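Long-range contacts in protein ApaG (Shewanella oneidensis, PDB 1TZA), which is of unknown function but belongs to the ApaG family, whose central domain is grouped with the immunoglobulin-like E-set beta-sandwich proteins: residues I36-E41 and I75-A80; G40-K45 and S104-H109; T54-K59 and L89-G94; E15-Q20 and K27-Y32. All blocks are in the same frame, centred on the assembly; numbering follows the deposited sequence.

Contact 1: I36-E41 and I75-A80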
loop_
_atom_site.group_PDB
_atom_site.type_symbol
_atom_site.label_atom_id
_atom_site.label_comp_id
_atom_site.label_asym_id
_atom_site.label_seq_id
_atom_site.Cartn_x
_atom_site.Cartn_y
_atom_site.Cartn_z
ATOM N N ILE A 36 10.439 -0.552 14.965
ATOM C CA ILE A 36 10.653 0.293 16.122
ATOM C C ILE A 36 11.170 -0.574 17.264
ATOM O O ILE A 36 10.421 -1.338 17.876
ATOM C CB ILE A 36 9.333 0.976 16.496
ATOM C CG1 ILE A 36 8.843 1.795 15.296
ATOM C CG2 ILE A 36 9.519 1.868 17.692
ATOM C CD1 ILE A 36 7.342 1.949 15.218
ATOM N N ILE A 37 12.464 -0.458 17.535
ATOM C CA ILE A 37 13.107 -1.247 18.580
ATOM C C ILE A 37 13.202 -0.511 19.909
ATOM O O ILE A 37 13.703 0.617 19.980
ATOM C CB ILE A 37 14.532 -1.655 18.157
ATOM C CG1 ILE A 37 14.511 -2.224 16.739
ATOM C CG2 ILE A 37 15.085 -2.704 19.115
ATOM C CD1 ILE A 37 15.893 -2.492 16.181
ATOM N N ASN A 38 12.708 -1.153 20.963
ATOM C CA ASN A 38 12.768 -0.571 22.293
ATOM C C ASN A 38 13.928 -1.209 23.042
ATOM O O ASN A 38 13.820 -2.328 23.550
ATOM C CB ASN A 38 11.458 -0.805 23.040
ATOM C CG ASN A 38 11.538 -0.406 24.494
ATOM O OD1 ASN A 38 12.240 0.538 24.856
ATOM N ND2 ASN A 38 10.800 -1.112 25.337
ATOM N N LEU A 39 15.042 -0.483 23.088
ATOM C CA LEU A 39 16.249 -0.941 23.754
ATOM C C LEU A 39 16.231 -0.535 25.226
ATOM O O LEU A 39 17.176 -0.812 25.969
ATOM C CB LEU A 39 17.475 -0.349 23.056
ATOM C CG LEU A 39 17.621 -0.704 21.573
ATOM C CD1 LEU A 39 18.770 0.068 20.955
ATOM C CD2 LEU A 39 17.849 -2.204 21.434
ATOM N N GLY A 40 15.148 0.118 25.643
ATOM C CA GLY A 40 15.023 0.551 27.024
ATOM C C GLY A 40 14.822 -0.598 27.998
ATOM O O GLY A 40 14.652 -1.748 27.598
ATOM N N GLU A 41 14.841 -0.288 29.289
ATOM C CA GLU A 41 14.658 -1.308 30.312
ATOM C C GLU A 41 13.213 -1.263 30.791
ATOM O O GLU A 41 12.854 -1.880 31.790
ATOM C CB GLU A 41 15.605 -1.046 31.490
ATOM C CG GLU A 41 14.994 -0.235 32.639
ATOM C CD GLU A 41 14.658 1.207 32.275
ATOM O OE1 GLU A 41 14.091 1.912 33.139
ATOM O OE2 GLU A 41 14.962 1.640 31.140
ATOM N N ILE A 75 5.517 -1.576 23.223
ATOM C CA ILE A 75 6.720 -2.328 22.895
ATOM C C ILE A 75 7.509 -2.563 24.173
ATOM O O ILE A 75 8.064 -1.623 24.753
ATOM C CB ILE A 75 7.603 -1.541 21.908
ATOM C CG1 ILE A 75 6.737 -0.975 20.782
ATOM C CG2 ILE A 75 8.673 -2.439 21.340
ATOM C CD1 ILE A 75 7.447 0.040 19.919
ATOM N N PRO A 76 7.571 -3.822 24.634
ATOM C CA PRO A 76 8.323 -4.088 25.865
ATOM C C PRO A 76 9.830 -3.982 25.614
ATOM O O PRO A 76 10.268 -3.831 24.470
ATOM C CB PRO A 76 7.872 -5.502 26.237
ATOM C CG PRO A 76 7.696 -6.146 24.910
ATOM C CD PRO A 76 6.996 -5.061 24.082
ATOM N N PRO A 77 10.642 -4.050 26.677
ATOM C CA PRO A 77 12.097 -3.956 26.500
ATOM C C PRO A 77 12.630 -5.023 25.541
ATOM O O PRO A 77 12.016 -6.073 25.366
ATOM C CB PRO A 77 12.625 -4.144 27.920
ATOM C CG PRO A 77 11.532 -3.536 28.760
ATOM C CD PRO A 77 10.286 -4.089 28.108
ATOM N N ASN A 78 13.764 -4.743 24.907
ATOM C CA ASN A 78 14.373 -5.706 23.994
ATOM C C ASN A 78 13.375 -6.315 22.995
ATOM O O ASN A 78 13.389 -7.526 22.757
ATOM C CB ASN A 78 15.010 -6.842 24.799
ATOM C CG ASN A 78 16.127 -7.537 24.044
ATOM O OD1 ASN A 78 16.248 -8.764 24.072
ATOM N ND2 ASN A 78 16.966 -6.746 23.377
ATOM N N THR A 79 12.510 -5.490 22.415
ATOM C CA THR A 79 11.538 -5.998 21.448
ATOM C C THR A 79 11.473 -5.069 20.253
ATOM O O THR A 79 11.597 -3.860 20.400
ATOM C CB THR A 79 10.119 -6.113 22.057
ATOM O OG1 THR A 79 10.167 -6.935 23.232
ATOM C CG2 THR A 79 9.155 -6.737 21.051
ATOM N N ALA A 80 11.283 -5.651 19.073
ATOM C CA ALA A 80 11.200 -4.904 17.830
ATOM C C ALA A 80 9.807 -5.033 17.240
ATOM O O ALA A 80 9.423 -6.116 16.812
ATOM C CB ALA A 80 12.220 -5.439 16.842
#
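Ile37 and Ala80 form an antiparallel non-hydrogen-bonded pair, CA to CA 4.2 Å, where strand 28-38 is ending and strand 79-89 beginning. One residue on, the amide of Asn38 makes a nearly straight bond to Thr79 O (N to O 3.0 Å, 173° at the hydrogen). Beyond, the Asn38 side chain takes over. CG is anti to the backbone N (chi1 171°), and beyond it ND2 reaches into the bend formed by Ile75 to Asn78. There it lies 2.8 Å from Ile75 O and 2.9 Å from Pro76 O, both bonds weak and bent, and it also donates to Gln42 O. The other end of the amide, OD1, accepts from Gly40 N at 3.0 Å, the donor standing above the carbonyl plane. Asparagine suits this buried place because one short, flat group offers both a donor and an acceptor to neighbouring backbone. Glycine suits position 40, since a CB there would run into Asn38 OD1. The ring of Pro77 packs on the turn, its CB 3.2 Å from Gly40 O and its CG against the carbonyl carbon of Glu41. Further in, Ile36 and Ile75 cross at about a right angle, Ile36 CG2 meeting Ile75 CD1 at 3.5 Å, and both touch tyrosines of strand 79-89. On the more exposed sheet face, Ile37 CG1 rests on Ala80 CB at 3.9 Å. An Asx turn headed by Asn38 follows directly on the strand, at one end of a beta sandwich where short strand 74-75 of one sheet leads to strand 79-89 of the other.

Contact 2: G40-K45 and S104-H109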
loop_
_atom_site.group_PDB
_atom_site.type_symbol
_atom_site.label_atom_id
_atom_site.label_comp_id
_atom_site.label_asym_id
_atom_site.label_seq_id
_atom_site.Cartn_x
_atom_site.Cartn_y
_atom_site.Cartn_z
ATOM N N GLY A 40 15.148 0.118 25.643
ATOM C CA GLY A 40 15.023 0.551 27.024
ATOM C C GLY A 40 14.822 -0.598 27.998
ATOM O O GLY A 40 14.652 -1.748 27.598
ATOM N N GLU A 41 14.841 -0.288 29.289
ATOM C CA GLU A 41 14.658 -1.308 30.312
ATOM C C GLU A 41 13.213 -1.263 30.791
ATOM O O GLU A 41 12.854 -1.880 31.790
ATOM C CB GLU A 41 15.605 -1.046 31.490
ATOM C CG GLU A 41 14.994 -0.235 32.639
ATOM C CD GLU A 41 14.658 1.207 32.275
ATOM O OE1 GLU A 41 14.091 1.912 33.139
ATOM O OE2 GLU A 41 14.962 1.640 31.140
ATOM N N GLN A 42 12.386 -0.536 30.052
ATOM C CA GLN A 42 10.984 -0.362 30.402
ATOM C C GLN A 42 10.121 -0.316 29.140
ATOM O O GLN A 42 10.582 0.114 28.086
ATOM C CB GLN A 42 10.870 0.934 31.200
ATOM C CG GLN A 42 9.494 1.504 31.430
ATOM C CD GLN A 42 9.580 2.773 32.271
ATOM O OE1 GLN A 42 10.467 3.610 32.059
ATOM N NE2 GLN A 42 8.666 2.922 33.230
ATOM N N ALA A 43 8.876 -0.769 29.244
ATOM C CA ALA A 43 7.978 -0.778 28.094
ATOM C C ALA A 43 7.709 0.634 27.583
ATOM O O ALA A 43 7.703 1.593 28.357
ATOM C CB ALA A 43 6.660 -1.467 28.455
ATOM N N ALA A 44 7.495 0.749 26.276
ATOM C CA ALA A 44 7.218 2.035 25.640
ATOM C C ALA A 44 6.028 1.893 24.693
ATOM O O ALA A 44 5.975 0.971 23.870
ATOM C CB ALA A 44 8.444 2.523 24.876
ATOM N N LYS A 45 5.078 2.812 24.817
ATOM C CA LYS A 45 3.879 2.794 24.003
ATOM C C LYS A 45 3.873 3.902 22.960
ATOM O O LYS A 45 4.048 5.083 23.284
ATOM C CB LYS A 45 2.661 2.925 24.908
ATOM C CG LYS A 45 1.320 2.841 24.215
ATOM C CD LYS A 45 0.222 2.987 25.253
ATOM C CE LYS A 45 -1.143 2.941 24.630
ATOM N NZ LYS A 45 -2.191 3.180 25.656
ATOM N N SER A 104 6.177 6.227 28.185
ATOM C CA SER A 104 6.735 5.089 28.906
ATOM C C SER A 104 5.810 4.567 29.996
ATOM O O SER A 104 4.851 5.233 30.390
ATOM C CB SER A 104 8.076 5.470 29.536
ATOM O OG SER A 104 7.891 6.434 30.559
ATOM N N GLU A 105 6.112 3.362 30.468
ATOM C CA GLU A 105 5.349 2.724 31.533
ATOM C C GLU A 105 5.241 3.707 32.695
ATOM O O GLU A 105 4.198 3.806 33.346
ATOM C CB GLU A 105 6.078 1.459 32.001
ATOM C CG GLU A 105 5.356 0.658 33.069
ATOM C CD GLU A 105 4.362 -0.328 32.487
ATOM O OE1 GLU A 105 4.802 -1.261 31.779
ATOM O OE2 GLU A 105 3.144 -0.174 32.733
ATOM N N SER A 106 6.327 4.435 32.943
ATOM C CA SER A 106 6.371 5.411 34.029
ATOM C C SER A 106 5.516 6.638 33.730
ATOM O O SER A 106 5.416 7.541 34.562
ATOM C CB SER A 106 7.819 5.844 34.310
ATOM O OG SER A 106 8.372 6.584 33.235
ATOM N N GLY A 107 4.913 6.670 32.542
ATOM C CA GLY A 107 4.058 7.782 32.160
ATOM C C GLY A 107 4.732 8.949 31.459
ATOM O O GLY A 107 4.057 9.868 30.996
ATOM N N GLU A 108 6.058 8.919 31.365
ATOM C CA GLU A 108 6.784 10.006 30.725
ATOM C C GLU A 108 6.667 9.988 29.205
ATOM O O GLU A 108 6.754 8.934 28.570
ATOM C CB GLU A 108 8.261 9.982 31.133
ATOM C CG GLU A 108 9.064 11.152 30.564
ATOM C CD GLU A 108 10.524 11.142 30.981
ATOM O OE1 GLU A 108 11.173 10.082 30.844
ATOM O OE2 GLU A 108 11.027 12.195 31.435
ATOM N N HIS A 109 6.478 11.175 28.637
ATOM C CA HIS A 109 6.339 11.353 27.195
ATOM C C HIS A 109 7.638 11.801 26.529
ATOM O O HIS A 109 8.313 12.707 27.012
ATOM C CB HIS A 109 5.258 12.393 26.909
ATOM C CG HIS A 109 3.887 11.977 27.336
ATOM N ND1 HIS A 109 3.052 11.230 26.535
ATOM C CD2 HIS A 109 3.205 12.203 28.483
ATOM C CE1 HIS A 109 1.913 11.014 27.169
ATOM N NE2 HIS A 109 1.980 11.594 28.353
#
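Gln42 reaches from its loop toward Glu105 and Ser106, its CG anti to the backbone N (chi1 167°) and the chain extended beyond. This long side chain lays its CG 3.5 Å from Glu105 CB, the two side chains crossing obliquely, and so its aliphatic part packs on carbon while the amide arrives at the turn. NE2 comes 2.8 Å from Ser106 N, but both are donors, so the model gives no hydrogen bond here and the orientation of the amide is doubtful. Ala43 follows, and its carbonyl O accepts from Glu105 N (3.2 Å, 147° at the hydrogen). Its small CB lies 3.8 Å from Glu105 OE1 and also touches Thr74. The turn it faces, Ser104 to Gly107, is type I and closes the hairpin between strands 93-104 and 109-120. Because Ser104 N also bonds to Glu108 O, it is a type I turn with a G1 bulge, and Gly107 occupies the bulge position with the positive phi that glycine adopts easily. Ser104 and Ser106 suit the turn, their hydroxyls sharing a hydrogen bond of 2.7 Å between the two OG atoms. With Ala44 the chain enters strand 44-55 and pairs with Ser104, antiparallel and non-hydrogen-bonded, CA to CA 4.5 Å. The Ala44 methyl is buried and touches Met102, and from Lys45 the pairing continues through backbone bonds to Val103.

Contact 3: T54-K59 and L89-G94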
loop_
_atom_site.group_PDB
_atom_site.type_symbol
_atom_site.label_atom_id
_atom_site.label_comp_id
_atom_site.label_asym_id
_atom_site.label_seq_id
_atom_site.Cartn_x
_atom_site.Cartn_y
_atom_site.Cartn_z
ATOM N N THR A 54 7.866 14.691 1.357
ATOM C CA THR A 54 8.290 15.618 0.320
ATOM C C THR A 54 8.518 14.952 -1.031
ATOM O O THR A 54 9.214 13.940 -1.112
ATOM C CB THR A 54 9.598 16.311 0.745
ATOM O OG1 THR A 54 9.438 16.847 2.066
ATOM C CG2 THR A 54 9.954 17.437 -0.217
ATOM N N ASP A 55 7.928 15.514 -2.091
ATOM C CA ASP A 55 8.124 14.955 -3.426
ATOM C C ASP A 55 9.415 15.547 -3.998
ATOM O O ASP A 55 10.047 16.396 -3.365
ATOM C CB ASP A 55 6.924 15.238 -4.356
ATOM C CG ASP A 55 6.746 16.722 -4.694
ATOM O OD1 ASP A 55 7.678 17.524 -4.477
ATOM O OD2 ASP A 55 5.658 17.084 -5.201
ATOM N N ALA A 56 9.807 15.102 -5.186
ATOM C CA ALA A 56 11.040 15.569 -5.808
ATOM C C ALA A 56 11.177 17.086 -5.929
ATOM O O ALA A 56 12.289 17.591 -6.020
ATOM C CB ALA A 56 11.202 14.917 -7.187
ATOM N N ASN A 57 10.056 17.806 -5.909
ATOM C CA ASN A 57 10.060 19.262 -6.051
ATOM C C ASN A 57 9.979 20.047 -4.759
ATOM O O ASN A 57 9.834 21.266 -4.780
ATOM C CB ASN A 57 8.910 19.697 -6.954
ATOM C CG ASN A 57 9.132 19.305 -8.395
ATOM O OD1 ASN A 57 8.254 18.716 -9.038
ATOM N ND2 ASN A 57 10.314 19.628 -8.917
ATOM N N GLY A 58 10.056 19.360 -3.630
ATOM C CA GLY A 58 9.974 20.061 -2.360
ATOM C C GLY A 58 8.554 20.287 -1.864
ATOM O O GLY A 58 8.357 20.813 -0.769
ATOM N N LYS A 59 7.565 19.899 -2.663
ATOM C CA LYS A 59 6.168 20.060 -2.271
ATOM C C LYS A 59 5.921 19.059 -1.151
ATOM O O LYS A 59 6.018 17.849 -1.355
ATOM C CB LYS A 59 5.253 19.778 -3.460
ATOM C CG LYS A 59 4.016 20.659 -3.501
ATOM C CD LYS A 59 2.831 20.031 -2.786
ATOM C CE LYS A 59 2.323 18.830 -3.563
ATOM N NZ LYS A 59 2.184 19.158 -5.010
ATOM N N LEU A 89 3.010 9.248 -4.008
ATOM C CA LEU A 89 3.701 10.487 -4.366
ATOM C C LEU A 89 3.348 10.929 -5.773
ATOM O O LEU A 89 2.993 10.103 -6.610
ATOM C CB LEU A 89 5.217 10.315 -4.301
ATOM C CG LEU A 89 5.900 10.171 -2.949
ATOM C CD1 LEU A 89 7.409 10.097 -3.185
ATOM C CD2 LEU A 89 5.550 11.352 -2.047
ATOM N N ASP A 90 3.456 12.229 -6.036
ATOM C CA ASP A 90 3.180 12.735 -7.375
ATOM C C ASP A 90 4.454 12.727 -8.222
ATOM O O ASP A 90 4.432 13.120 -9.388
ATOM C CB ASP A 90 2.561 14.147 -7.338
ATOM C CG ASP A 90 3.372 15.129 -6.515
ATOM O OD1 ASP A 90 4.587 14.907 -6.313
ATOM O OD2 ASP A 90 2.787 16.140 -6.077
ATOM N N THR A 91 5.560 12.281 -7.627
ATOM C CA THR A 91 6.854 12.160 -8.326
ATOM C C THR A 91 7.458 10.796 -7.974
ATOM O O THR A 91 7.177 10.257 -6.913
ATOM C CB THR A 91 7.865 13.276 -7.912
ATOM O OG1 THR A 91 8.009 13.294 -6.482
ATOM C CG2 THR A 91 7.388 14.646 -8.398
ATOM N N PRO A 92 8.277 10.217 -8.869
ATOM C CA PRO A 92 8.896 8.910 -8.615
ATOM C C PRO A 92 9.973 8.913 -7.536
ATOM O O PRO A 92 10.549 7.870 -7.211
ATOM C CB PRO A 92 9.447 8.514 -9.986
ATOM C CG PRO A 92 9.778 9.834 -10.608
ATOM C CD PRO A 92 8.573 10.672 -10.240
ATOM N N PHE A 93 10.253 10.089 -6.988
ATOM C CA PHE A 93 11.237 10.214 -5.925
ATOM C C PHE A 93 10.712 11.159 -4.870
ATOM O O PHE A 93 10.007 12.117 -5.186
ATOM C CB PHE A 93 12.561 10.770 -6.437
ATOM C CG PHE A 93 13.547 11.056 -5.334
ATOM C CD1 PHE A 93 14.203 10.012 -4.686
ATOM C CD2 PHE A 93 13.785 12.362 -4.910
ATOM C CE1 PHE A 93 15.086 10.269 -3.627
ATOM C CE2 PHE A 93 14.658 12.628 -3.857
ATOM C CZ PHE A 93 15.311 11.580 -3.213
ATOM N N GLY A 94 11.073 10.891 -3.621
ATOM C CA GLY A 94 10.637 11.729 -2.523
ATOM C C GLY A 94 11.318 11.303 -1.238
ATOM O O GLY A 94 12.040 10.301 -1.210
#
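Asp55 faces Asp90, Thr91 and Gly94 across the loop that leads into strand 93-104, as the antiparallel non-hydrogen-bonded partner of Gly94. Its CB sits 3.1 Å from Asp90 OD1 and equally near Thr91 OG1, the threonine side chain crossing it at about a right angle. From there chi1 of 67° sets CG between the backbone N and the carbonyl carbon, and the carboxylate beyond sits over the following turn. OD1 takes two backbone donors from opposite faces of its plane: Asn57 N at 2.8 Å, which makes an Asx turn, and Lys59 N at 3.0 Å. They fix the group's rotation and brace the type I turn Asp55 to Gly58, which, with Asp55 N bonded to Lys59 O, has a G1 bulge at Gly58 (positive phi) and closes the hairpin of strands 44-55 and 60-66. OD2, the other oxygen, lies 2.7 Å from Asp90 OD1, the two carboxylate planes 40° apart. Lys59 NZ meets Asp90 OD2 nearly along its C-O axis in a rather long salt bridge of 3.3 Å, which would offset negative charge here. Beside the acids, Thr91 OG1 donates to Phe93 O (2.7 Å), and Ala56 CB touches the Phe93 ring edge. Glycine fits position 94, since a CB there would strike Thr54 O and Leu89 CD1. With two acids so close, and Lys59 paired with Asp90, one carboxyl may well hold a proton, its pKa then raised.

Contact 4: E15-Q20 and K27-Y32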
loop_
_atom_site.group_PDB
_atom_site.type_symbol
_atom_site.label_atom_id
_atom_site.label_comp_id
_atom_site.label_asym_id
_atom_site.label_seq_id
_atom_site.Cartn_x
_atom_site.Cartn_y
_atom_site.Cartn_z
ATOM N N GLU A 15 9.533 0.183 -0.587
ATOM C CA GLU A 15 9.321 -0.538 -1.829
ATOM C C GLU A 15 8.326 0.170 -2.747
ATOM O O GLU A 15 7.281 0.669 -2.295
ATOM C CB GLU A 15 8.814 -1.932 -1.493
ATOM C CG GLU A 15 8.680 -2.867 -2.667
ATOM C CD GLU A 15 8.131 -4.206 -2.234
ATOM O OE1 GLU A 15 8.740 -4.828 -1.335
ATOM O OE2 GLU A 15 7.095 -4.631 -2.780
ATOM N N TYR A 16 8.658 0.237 -4.033
ATOM C CA TYR A 16 7.769 0.870 -4.988
ATOM C C TYR A 16 6.756 -0.191 -5.352
ATOM O O TYR A 16 7.112 -1.244 -5.884
ATOM C CB TYR A 16 8.521 1.317 -6.239
ATOM C CG TYR A 16 7.608 1.796 -7.344
ATOM C CD1 TYR A 16 6.641 2.768 -7.103
ATOM C CD2 TYR A 16 7.718 1.284 -8.638
ATOM C CE1 TYR A 16 5.799 3.223 -8.121
ATOM C CE2 TYR A 16 6.882 1.733 -9.668
ATOM C CZ TYR A 16 5.923 2.703 -9.398
ATOM O OH TYR A 16 5.086 3.143 -10.397
ATOM N N ILE A 17 5.493 0.074 -5.064
ATOM C CA ILE A 17 4.473 -0.907 -5.362
ATOM C C ILE A 17 3.906 -0.820 -6.772
ATOM O O ILE A 17 4.112 -1.722 -7.579
ATOM C CB ILE A 17 3.330 -0.823 -4.337
ATOM C CG1 ILE A 17 3.914 -0.929 -2.924
ATOM C CG2 ILE A 17 2.328 -1.936 -4.580
ATOM C CD1 ILE A 17 4.790 -2.174 -2.706
ATOM N N GLU A 18 3.227 0.275 -7.088
ATOM C CA GLU A 18 2.609 0.375 -8.400
ATOM C C GLU A 18 2.297 1.807 -8.790
ATOM O O GLU A 18 2.126 2.676 -7.931
ATOM C CB GLU A 18 1.324 -0.453 -8.373
ATOM C CG GLU A 18 0.568 -0.590 -9.679
ATOM C CD GLU A 18 -0.696 -1.408 -9.501
ATOM O OE1 GLU A 18 -1.603 -0.957 -8.764
ATOM O OE2 GLU A 18 -0.780 -2.506 -10.082
ATOM N N GLN A 19 2.232 2.050 -10.092
ATOM C CA GLN A 19 1.906 3.375 -10.604
ATOM C C GLN A 19 0.381 3.532 -10.526
ATOM O O GLN A 19 -0.359 2.610 -10.870
ATOM C CB GLN A 19 2.366 3.496 -12.056
ATOM C CG GLN A 19 2.578 4.921 -12.547
ATOM C CD GLN A 19 3.096 4.975 -13.976
ATOM O OE1 GLN A 19 2.344 4.776 -14.934
ATOM N NE2 GLN A 19 4.390 5.230 -14.125
ATOM N N GLN A 20 -0.089 4.687 -10.066
ATOM C CA GLN A 20 -1.526 4.921 -9.972
ATOM C C GLN A 20 -1.904 6.137 -10.800
ATOM O O GLN A 20 -2.946 6.751 -10.571
ATOM C CB GLN A 20 -1.941 5.161 -8.517
ATOM C CG GLN A 20 -1.511 4.061 -7.580
ATOM C CD GLN A 20 -1.968 2.701 -8.050
ATOM O OE1 GLN A 20 -1.351 1.681 -7.732
ATOM N NE2 GLN A 20 -3.057 2.674 -8.811
ATOM N N LYS A 27 0.992 9.524 -10.211
ATOM C CA LYS A 27 0.838 9.004 -8.856
ATOM C C LYS A 27 1.675 7.738 -8.735
ATOM O O LYS A 27 1.643 6.875 -9.612
ATOM C CB LYS A 27 -0.629 8.664 -8.556
ATOM C CG LYS A 27 -1.582 9.846 -8.534
ATOM C CD LYS A 27 -3.031 9.352 -8.448
ATOM C CE LYS A 27 -4.040 10.465 -8.725
ATOM N NZ LYS A 27 -4.050 11.521 -7.671
ATOM N N TYR A 28 2.421 7.628 -7.644
ATOM C CA TYR A 28 3.261 6.464 -7.426
ATOM C C TYR A 28 3.034 5.921 -6.021
ATOM O O TYR A 28 3.267 6.621 -5.035
ATOM C CB TYR A 28 4.729 6.840 -7.631
ATOM C CG TYR A 28 4.987 7.481 -8.970
ATOM C CD1 TYR A 28 4.832 8.856 -9.152
ATOM C CD2 TYR A 28 5.351 6.710 -10.069
ATOM C CE1 TYR A 28 5.034 9.449 -10.404
ATOM C CE2 TYR A 28 5.553 7.289 -11.322
ATOM C CZ TYR A 28 5.394 8.656 -11.480
ATOM O OH TYR A 28 5.579 9.222 -12.718
ATOM N N LEU A 29 2.564 4.674 -5.943
ATOM C CA LEU A 29 2.283 4.026 -4.662
ATOM C C LEU A 29 3.505 3.319 -4.073
ATOM O O LEU A 29 4.089 2.429 -4.692
ATOM C CB LEU A 29 1.131 3.018 -4.803
ATOM C CG LEU A 29 0.860 2.155 -3.553
ATOM C CD1 LEU A 29 0.367 3.045 -2.402
ATOM C CD2 LEU A 29 -0.177 1.082 -3.860
ATOM N N PHE A 30 3.871 3.725 -2.864
ATOM C CA PHE A 30 5.008 3.151 -2.156
ATOM C C PHE A 30 4.551 2.516 -0.853
ATOM O O PHE A 30 3.552 2.917 -0.270
ATOM C CB PHE A 30 6.024 4.241 -1.795
ATOM C CG PHE A 30 6.843 4.730 -2.956
ATOM C CD1 PHE A 30 7.981 4.025 -3.368
ATOM C CD2 PHE A 30 6.506 5.914 -3.617
ATOM C CE1 PHE A 30 8.774 4.498 -4.422
ATOM C CE2 PHE A 30 7.289 6.395 -4.670
ATOM C CZ PHE A 30 8.428 5.686 -5.071
ATOM N N SER A 31 5.291 1.520 -0.399
ATOM C CA SER A 31 5.000 0.905 0.877
ATOM C C SER A 31 6.264 1.126 1.690
ATOM O O SER A 31 7.363 1.235 1.125
ATOM C CB SER A 31 4.757 -0.602 0.744
ATOM O OG SER A 31 5.952 -1.304 0.431
ATOM N N TYR A 32 6.103 1.235 3.005
ATOM C CA TYR A 32 7.244 1.366 3.897
ATOM C C TYR A 32 6.997 0.473 5.111
ATOM O O TYR A 32 5.877 0.392 5.628
ATOM C CB TYR A 32 7.491 2.833 4.307
ATOM C CG TYR A 32 6.332 3.552 4.960
ATOM C CD1 TYR A 32 5.977 3.297 6.279
ATOM C CD2 TYR A 32 5.609 4.510 4.256
ATOM C CE1 TYR A 32 4.930 3.983 6.887
ATOM C CE2 TYR A 32 4.572 5.199 4.841
ATOM C CZ TYR A 32 4.233 4.935 6.160
ATOM O OH TYR A 32 3.201 5.627 6.746
#
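Leu29 O is gripped by two amides of the opposite strand, Ile17 N at 2.8 Å and Glu18 N at a weak 3.3 Å, which marks a classic beta bulge in the hairpin of strands 8-19 and 28-38. The bulge shifts the register by one residue: Glu15 pairs with Ser31 and Tyr16 with Phe30 before it, Glu18 with Leu29 and Gln19 with Tyr28 after it. The extra residue, Ile17, leans across, its CB 3.9 Å from Leu29 CG and its CD1 3.5 Å from Ser31 OG. A branched aliphatic chain suits this place because it covers leucine and serine at once. The side chain of Ser31 also lies about 4 Å from a bound cacodylate ion, probably from the crystallisation liquor. The other sheet face is aromatic. Tyr16 and Phe30 meet obliquely, with centroids 5.3 Å apart and planes at 54°, and Tyr16 CD1 stands over one face of the Phe30 ring, toward its rim. Tyr16 CG is anti to the backbone N (chi1 172°); farther out CE1 packs on Tyr28 CB, and OH meets the edge of that ring at CD2, 3.6 Å away. Gln19 lies alongside Tyr28, its amide nearly perpendicular to the ring. Glu18, by contrast, reaches the second subunit: its carboxylate accepts from Ser85 OG and Val69 N of that subunit, which satisfies both carboxylate oxygens of this buried residue. At the loop end of the hairpin, Gln20 N donates to Lys27 O at 2.8 Å, coming from 48° above the carbonyl plane.

Strand 28-38 carries contact 4 near one end and contact 1 near the other, centres 30 Å apart; strand 44-55 carries contacts 2 and 3, 35 Å apart. Each end of the sandwich has a pair: contacts 1 and 2 meet through Ile75 N and Ala44 O, contacts 3 and 4 through Leu89 O and Tyr28 N. Contact 4 has the most buried residues, five of eleven, is rich in aromatics and reaches the second subunit; contacts 2 and 3 have two each, and their hairpin turns are largely exposed. Contact 2 is the smallest, one backbone bond and the Gln42 side chain laid on a turn. Asx turns recur in contacts 1 and 3; only contact 3 adds a salt bridge.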